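Local structure of histidinol-phosphatase (Listeria monocytogenes serotype 4b str. H7858, 6NLR) at residues I37-P42 / A61-S66; T9-H14 / P69-K74; F92-L97 / G118-H123. The protein probably hydrolyses L-histidinol phosphate to histidinol and phosphate, a late step of histidine biosynthesis, at a trinuclear metal centre of the PHP family. One frame throughout, in Å; residues are numbered along the deposited sequence.

Contact 1: residues I37-P42 / A61-S66; sequences IVEHAP and ASMAMS. With MN (manganese (II) ion), chain D.
E39 touches the selenomethionine M63 at the C-terminal end of strand 34-40, one of the parallel strands of the PHP domain, a fold related to the TIM barrel, where strand ends carry the metal ligands. CG of E39 lies anti to its backbone N (chi1 -167°) and meets the methyl CE of M63 at 3.3 Å, the two side chains crossing obliquely. Its carboxylate turns away from M63: OE1 is hydrogen-bonded to T9, while OE2 accepts from H8 and from the backbone N of H40 at 2.9 Å, the latter on its anti side. H40 then turns its ring to the metal centre, NE2 binding manganese at 2.1 Å together with H14 and H260. CB of H40 packs on CB of S62, and the carbonyl O of A61 lies obliquely to the ring, 3.5 Å from CG. A water joins the backbones here, donating to H40 O and accepting from M63 N, so the loop is tied to the strand end without direct backbone pairing. At A41 the carbonyl O is approached by S62 OG at 3.2 Å, at best a weak hydrogen bond. P42 has the largest buried area of the contact. The loop passes along the CB-CG side of its ring: CG meets M63 CG and the A64 backbone, and CB reaches the selenium of M65, also a selenomethionine, with F107 of helix 101-111 touching both residues. The CA of P42 makes a CH...O contact with M63 O at 3.4 Å, bent to 123° at the hydrogen.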
# COMPACT_ATOMS: atom_id res chain seq x y z
N ILE A 37 5.46 10.73 3.70
CA ILE A 37 6.25 9.64 4.29
C ILE A 37 5.27 8.77 5.06
O ILE A 37 4.76 9.23 6.10
CB ILE A 37 7.35 10.20 5.20
CG1 ILE A 37 8.26 11.17 4.43
CG2 ILE A 37 8.12 9.05 5.82
CD1 ILE A 37 9.10 12.03 5.32
N VAL A 38 5.01 7.58 4.53
CA VAL A 38 4.03 6.64 5.12
C VAL A 38 4.74 5.30 5.30
O VAL A 38 4.50 4.33 4.55
CB VAL A 38 2.74 6.57 4.28
CG1 VAL A 38 1.90 7.82 4.52
CG2 VAL A 38 3.01 6.41 2.79
N GLU A 39 5.62 5.26 6.30
CA GLU A 39 6.44 4.07 6.58
C GLU A 39 5.52 2.94 7.08
O GLU A 39 4.46 3.22 7.70
CB GLU A 39 7.53 4.41 7.59
CG GLU A 39 8.57 3.33 7.68
CD GLU A 39 9.09 2.93 6.30
OE1 GLU A 39 9.99 3.61 5.81
OE2 GLU A 39 8.55 1.94 5.75
N HIS A 40 5.91 1.69 6.83
CA HIS A 40 5.17 0.51 7.35
C HIS A 40 5.03 0.58 8.87
O HIS A 40 6.06 0.69 9.57
CB HIS A 40 5.89 -0.77 6.98
CG HIS A 40 5.94 -0.95 5.51
ND1 HIS A 40 4.82 -1.32 4.80
CD2 HIS A 40 6.96 -0.84 4.64
CE1 HIS A 40 5.14 -1.43 3.52
NE2 HIS A 40 6.45 -1.14 3.41
N ALA A 41 3.80 0.52 9.38
CA ALA A 41 3.53 0.46 10.84
C ALA A 41 4.03 -0.87 11.37
O ALA A 41 3.90 -1.88 10.67
CB ALA A 41 2.06 0.62 11.13
N PRO A 42 4.59 -0.93 12.59
CA PRO A 42 4.94 -2.20 13.23
C PRO A 42 3.79 -3.23 13.24
O PRO A 42 2.65 -2.84 13.47
CB PRO A 42 5.29 -1.79 14.67
CG PRO A 42 5.78 -0.36 14.53
CD PRO A 42 4.92 0.23 13.43
N ALA A 61 9.10 -6.96 7.28
CA ALA A 61 7.89 -6.22 6.88
C ALA A 61 7.95 -4.78 7.39
O ALA A 61 7.55 -3.87 6.65
CB ALA A 61 6.65 -6.92 7.38
N SER A 62 8.37 -4.55 8.63
CA SER A 62 8.23 -3.21 9.23
C SER A 62 9.17 -3.03 10.39
O SER A 62 9.71 -4.00 10.90
CB SER A 62 6.79 -2.99 9.63
OG SER A 62 6.47 -3.85 10.69
N MSE A 63 9.34 -1.77 10.80
CA MSE A 63 10.15 -1.44 11.96
C MSE A 63 9.49 -1.99 13.24
O MSE A 63 8.32 -2.40 13.22
CB MSE A 63 10.30 0.08 12.04
CG MSE A 63 9.04 0.80 12.47
SE MSE A 63 9.19 2.76 12.33
CE MSE A 63 7.95 3.26 10.93
N ALA A 64 10.25 -1.97 14.34
CA ALA A 64 9.77 -2.35 15.65
C ALA A 64 9.08 -1.15 16.32
O ALA A 64 9.37 -0.01 15.98
CB ALA A 64 10.92 -2.84 16.50
N MSE A 65 8.22 -1.45 17.29
CA MSE A 65 7.57 -0.43 18.11
C MSE A 65 8.61 0.53 18.70
O MSE A 65 8.40 1.73 18.71
CB MSE A 65 6.74 -1.10 19.21
CG MSE A 65 5.47 -1.77 18.71
SE MSE A 65 4.07 -0.50 18.09
CE MSE A 65 3.77 0.51 19.75
N SER A 66 9.75 -0.00 19.16
CA SER A 66 10.75 0.82 19.81
C SER A 66 11.39 1.82 18.83
O SER A 66 12.00 2.78 19.29
CB SER A 66 11.79 -0.04 20.47
OG SER A 66 12.41 -0.87 19.51
MN MN D . 7.71 -1.56 1.73
O HOH W 1 8.57 0.03 8.81

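Contact 2: residues T9-H14 / P69-K74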
# COMPACT_ATOMS: atom_id res chain seq x y z
N THR A 9 11.32 4.93 3.74
CA THR A 9 12.51 5.56 4.35
C THR A 9 13.53 4.49 4.73
O THR A 9 13.26 3.29 4.50
CB THR A 9 12.10 6.34 5.61
OG1 THR A 9 11.73 5.42 6.65
CG2 THR A 9 10.95 7.28 5.36
N GLU A 10 14.64 4.92 5.34
CA GLU A 10 15.67 4.03 5.93
C GLU A 10 15.06 3.22 7.09
O GLU A 10 15.68 2.24 7.49
CB GLU A 10 16.92 4.81 6.37
CG GLU A 10 16.71 5.78 7.53
CD GLU A 10 16.16 7.18 7.18
OE1 GLU A 10 15.64 7.38 6.04
OE2 GLU A 10 16.21 8.05 8.06
N PHE A 11 13.87 3.58 7.61
CA PHE A 11 13.21 2.82 8.71
C PHE A 11 12.52 1.56 8.16
O PHE A 11 12.00 0.76 8.95
CB PHE A 11 12.27 3.73 9.51
CG PHE A 11 13.02 4.64 10.45
CD1 PHE A 11 13.49 5.88 10.04
CD2 PHE A 11 13.27 4.25 11.76
CE1 PHE A 11 14.19 6.70 10.91
CE2 PHE A 11 13.99 5.06 12.62
CZ PHE A 11 14.43 6.29 12.20
N CYS A 12 12.50 1.38 6.85
CA CYS A 12 11.91 0.19 6.19
C CYS A 12 12.98 -0.90 6.10
O CYS A 12 13.92 -0.75 5.32
CB CYS A 12 11.39 0.54 4.80
SG CYS A 12 10.61 -0.88 4.01
N PRO A 13 12.86 -2.03 6.82
CA PRO A 13 13.91 -3.05 6.81
C PRO A 13 14.12 -3.71 5.43
O PRO A 13 15.20 -4.14 5.17
CB PRO A 13 13.48 -4.10 7.87
CG PRO A 13 12.35 -3.41 8.65
CD PRO A 13 11.73 -2.40 7.70
N HIS A 14 13.12 -3.71 4.54
CA HIS A 14 13.22 -4.33 3.19
C HIS A 14 13.48 -3.27 2.10
O HIS A 14 13.47 -3.64 0.92
CB HIS A 14 11.97 -5.15 2.86
CG HIS A 14 10.68 -4.40 2.96
ND1 HIS A 14 10.11 -3.71 1.90
CD2 HIS A 14 9.82 -4.26 3.99
CE1 HIS A 14 8.98 -3.17 2.30
NE2 HIS A 14 8.78 -3.49 3.57
N PRO A 69 9.65 6.38 18.16
CA PRO A 69 10.13 7.70 18.56
C PRO A 69 11.22 8.26 17.62
O PRO A 69 11.19 9.44 17.29
CB PRO A 69 10.70 7.48 19.97
CG PRO A 69 10.01 6.22 20.48
CD PRO A 69 9.74 5.39 19.24
N TYR A 70 12.14 7.40 17.18
CA TYR A 70 13.27 7.76 16.28
C TYR A 70 12.72 8.09 14.89
O TYR A 70 13.17 9.07 14.27
CB TYR A 70 14.32 6.64 16.28
CG TYR A 70 14.92 6.37 17.64
CD1 TYR A 70 15.86 7.22 18.20
CD2 TYR A 70 14.51 5.28 18.40
CE1 TYR A 70 16.39 7.00 19.46
CE2 TYR A 70 15.05 5.02 19.65
CZ TYR A 70 15.99 5.89 20.19
OH TYR A 70 16.54 5.65 21.42
N TYR A 71 11.72 7.34 14.44
CA TYR A 71 11.03 7.58 13.15
C TYR A 71 10.40 8.97 13.14
O TYR A 71 10.69 9.76 12.23
CB TYR A 71 9.97 6.52 12.88
CG TYR A 71 9.06 6.83 11.72
CD1 TYR A 71 9.54 6.80 10.42
CD2 TYR A 71 7.72 7.13 11.91
CE1 TYR A 71 8.71 7.07 9.35
CE2 TYR A 71 6.88 7.39 10.85
CZ TYR A 71 7.38 7.35 9.55
OH TYR A 71 6.56 7.57 8.48
N PHE A 72 9.57 9.27 14.15
CA PHE A 72 8.89 10.59 14.26
C PHE A 72 9.92 11.71 14.37
O PHE A 72 9.76 12.74 13.72
CB PHE A 72 7.90 10.62 15.42
CG PHE A 72 6.60 9.94 15.07
CD1 PHE A 72 5.85 10.39 14.00
CD2 PHE A 72 6.16 8.84 15.78
CE1 PHE A 72 4.65 9.79 13.68
CE2 PHE A 72 4.96 8.23 15.45
CZ PHE A 72 4.21 8.71 14.40
N LYS A 73 10.97 11.52 15.17
CA LYS A 73 12.00 12.57 15.33
C LYS A 73 12.63 12.87 13.96
O LYS A 73 12.72 14.05 13.60
CB LYS A 73 13.04 12.13 16.36
CG LYS A 73 14.18 13.11 16.53
CD LYS A 73 15.25 12.59 17.44
CE LYS A 73 16.39 13.57 17.59
NZ LYS A 73 17.61 12.86 18.01
N LYS A 74 13.08 11.85 13.23
CA LYS A 74 13.78 12.05 11.93
C LYS A 74 12.83 12.71 10.93
O LYS A 74 13.21 13.66 10.27
CB LYS A 74 14.34 10.73 11.40
CG LYS A 74 14.98 10.80 10.02
CD LYS A 74 16.18 11.72 9.96
CE LYS A 74 16.76 11.82 8.57
NZ LYS A 74 17.30 10.52 8.13
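F11 closes on Y71 where a type I turn from T9 to C12, bonded from C12 N to T9 O, abuts helix 68-81. Its ring leans on the helix backbone: CA of Y71 sits over one face, 3.9 Å from the ring centroid, in a CH-pi contact. The Y71 ring turns its edge to the F11 face in a T-shaped pair, with planes 76° apart and CD1 of Y71 4.1 Å from CD1 of F11. CB of Y70 and, one helical turn on, CB of K74 approach CE2 and CE1 of F11. The turn carrying this aromatic is also an ST turn, T9 OG1 accepting from F11 N at 3.0 Å beside its bond to E39 OE1; it belongs to the loop after strand 3-7 of the PHP domain, which goes on to the manganese ligand H14. A chi2 of -84° bends CD of E10 round, and OE2 beyond it meets K74 NZ at 2.7 Å in a salt bridge, NZ lying above the carboxylate plane. NZ has a second carboxylate partner in D19, while E10 OE1 accepts from the backbone N of V20. The hydroxyl of Y71 is hydrogen-bonded to G91 O.

Contact 3: residues F92-L97 / G118-H123. With MN (manganese (II) ion), chain E; CO (cobalt (II) ion), chain F.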
# COMPACT_ATOMS: atom_id res chain seq x y z
N PHE A 92 1.74 6.56 8.36
CA PHE A 92 2.07 5.14 8.17
C PHE A 92 1.31 4.58 6.98
O PHE A 92 0.17 5.02 6.69
CB PHE A 92 1.68 4.35 9.42
CG PHE A 92 2.42 4.78 10.65
CD1 PHE A 92 3.75 4.42 10.83
CD2 PHE A 92 1.81 5.59 11.59
CE1 PHE A 92 4.45 4.84 11.96
CE2 PHE A 92 2.50 5.97 12.73
CZ PHE A 92 3.81 5.59 12.91
N GLU A 93 1.94 3.60 6.34
CA GLU A 93 1.25 2.54 5.58
C GLU A 93 0.86 1.51 6.63
O GLU A 93 1.75 0.77 7.14
CB GLU A 93 2.10 1.95 4.47
CG GLU A 93 1.27 1.04 3.58
CD GLU A 93 2.03 0.39 2.44
OE1 GLU A 93 3.24 0.63 2.34
OE2 GLU A 93 1.38 -0.35 1.65
N VAL A 94 -0.42 1.51 6.98
CA VAL A 94 -1.00 0.66 8.04
C VAL A 94 -1.46 -0.64 7.39
O VAL A 94 -2.27 -0.59 6.47
CB VAL A 94 -2.13 1.40 8.77
CG1 VAL A 94 -2.69 0.55 9.89
CG2 VAL A 94 -1.65 2.75 9.30
N ASP A 95 -0.96 -1.77 7.87
CA ASP A 95 -1.48 -3.10 7.47
C ASP A 95 -2.91 -3.22 8.00
O ASP A 95 -3.13 -2.98 9.22
CB ASP A 95 -0.60 -4.23 7.99
CG ASP A 95 0.55 -4.50 7.06
OD1 ASP A 95 0.36 -5.28 6.08
OD2 ASP A 95 1.59 -3.88 7.27
N TYR A 96 -3.84 -3.59 7.13
CA TYR A 96 -5.12 -4.20 7.55
C TYR A 96 -4.80 -5.67 7.85
O TYR A 96 -4.43 -6.44 6.93
CB TYR A 96 -6.24 -4.00 6.53
CG TYR A 96 -7.53 -4.54 7.07
CD1 TYR A 96 -8.17 -3.92 8.13
CD2 TYR A 96 -8.05 -5.74 6.61
CE1 TYR A 96 -9.32 -4.45 8.69
CE2 TYR A 96 -9.22 -6.27 7.14
CZ TYR A 96 -9.84 -5.62 8.19
OH TYR A 96 -10.97 -6.14 8.71
N LEU A 97 -4.87 -6.03 9.13
CA LEU A 97 -4.61 -7.40 9.63
C LEU A 97 -5.96 -8.04 10.00
O LEU A 97 -6.57 -7.67 11.03
CB LEU A 97 -3.66 -7.32 10.83
CG LEU A 97 -2.28 -6.71 10.55
CD1 LEU A 97 -1.46 -6.62 11.83
CD2 LEU A 97 -1.51 -7.50 9.48
N GLY A 118 -1.94 9.01 5.65
CA GLY A 118 -1.97 7.56 5.91
C GLY A 118 -2.48 6.81 4.71
O GLY A 118 -3.22 7.39 3.90
N VAL A 119 -2.05 5.56 4.61
CA VAL A 119 -2.53 4.58 3.62
C VAL A 119 -2.89 3.32 4.40
O VAL A 119 -2.11 2.92 5.30
CB VAL A 119 -1.46 4.35 2.53
CG1 VAL A 119 -1.88 3.26 1.58
CG2 VAL A 119 -1.17 5.62 1.75
N LEU A 120 -4.05 2.74 4.11
CA LEU A 120 -4.43 1.43 4.68
C LEU A 120 -4.27 0.40 3.58
O LEU A 120 -4.95 0.54 2.55
CB LEU A 120 -5.86 1.49 5.21
CG LEU A 120 -6.37 0.21 5.86
CD1 LEU A 120 -5.63 -0.07 7.15
CD2 LEU A 120 -7.88 0.31 6.11
N SER A 121 -3.40 -0.58 3.80
CA SER A 121 -2.96 -1.56 2.79
C SER A 121 -3.20 -2.99 3.30
O SER A 121 -2.88 -3.28 4.46
CB SER A 121 -1.51 -1.36 2.46
OG SER A 121 -1.36 -0.16 1.74
N LEU A 122 -3.67 -3.85 2.41
CA LEU A 122 -3.73 -5.32 2.65
C LEU A 122 -2.49 -5.99 2.02
O LEU A 122 -2.34 -5.95 0.77
CB LEU A 122 -5.04 -5.84 2.07
CG LEU A 122 -5.30 -7.32 2.31
CD1 LEU A 122 -5.61 -7.57 3.79
CD2 LEU A 122 -6.41 -7.81 1.42
N HIS A 123 -1.69 -6.66 2.85
CA HIS A 123 -0.44 -7.36 2.42
C HIS A 123 -0.46 -8.84 2.80
O HIS A 123 0.39 -9.58 2.26
CB HIS A 123 0.82 -6.72 3.04
CG HIS A 123 1.07 -5.30 2.66
ND1 HIS A 123 1.16 -4.30 3.61
CD2 HIS A 123 1.23 -4.69 1.46
CE1 HIS A 123 1.38 -3.14 3.01
NE2 HIS A 123 1.40 -3.35 1.71
MN MN E . 2.10 -1.87 0.42
CO CO F . 4.25 1.00 0.46
O HOH W 2 -1.91 -6.67 5.63
O HOH W 3 2.73 -3.43 -1.18
O HOH W 4 2.94 -0.53 -0.44
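The imidazole ring of H123 has two carboxylate oxygens at its edge: D95 OD1, bonded to ND1, and E93 OE2, near NE2 because both bind the same manganese. ND1 donates to D95 OD1 at 2.8 Å, the proton leaving close to the ring plane but arriving from above the carboxylate plane, the two planes being 63° apart; NE2 binds the second manganese, not the one held by H40, at 2.1 Å. The ring of Y96 has L122 CD1 at its edge, and its hydroxyl is hydrogen-bonded to E101.

These groups stand at the ends of two neighbouring parallel strands, 87-95 and 117-127, of a beta-alpha-beta crossover through helix 101-111. V119 N, V94 N, S121 N and Y96 N form the ladder, donating in turn to F92 O, V119 O, V94 O and S121 O. V94 and L120 point to one face of the sheet, where their side chains touch, while E93, V119, D95 and S121 point to the other, the face on which the metal centre lies. Beyond the ladder a water bridges D95 OD1, Y96 O and H123 N.

E93, extended beyond CG (chi2 -180°), spans two metals: OE2 binds this second manganese at 2.1 Å and OE1 binds cobalt at 2.2 Å. S121 OG donates to the anti lone pair of OE2 at 2.7 Å, a second-shell bond that adds to the hold of the two metals on the carboxylate. H181 completes the protein ligands of the manganese, and H6, H8 and D258 those of the cobalt. A water modelled between the ions, unusually close to the manganese, is consistent with the bridging ligand of such hydrolases, which may act as nucleophile. The D95 bond orients the H123 ring and would be expected to strengthen NE2 as a donor to manganese.

How the contacts relate
From the N terminus, the loop after strand 3-7 opens contact 2, which closes only at helix 68-81; contact 1, from strand 34-40 to the loop preceding that helix, opens and closes within this span. Contact 3 follows in series, pairing strands 87-95 and 117-127. Contacts 1 and 2 touch where T9 meets E39, and the rings of H14 and H40 share one manganese. Contacts 1 and 3 join in the sheet by backbone bonds of E39 and A41 to E93. F92 packs on Y71 and F72, linking contact 3 to the helix of contact 2. Together they tie the H14 loop, loop 61-66 and helix 68-81 to the sheet.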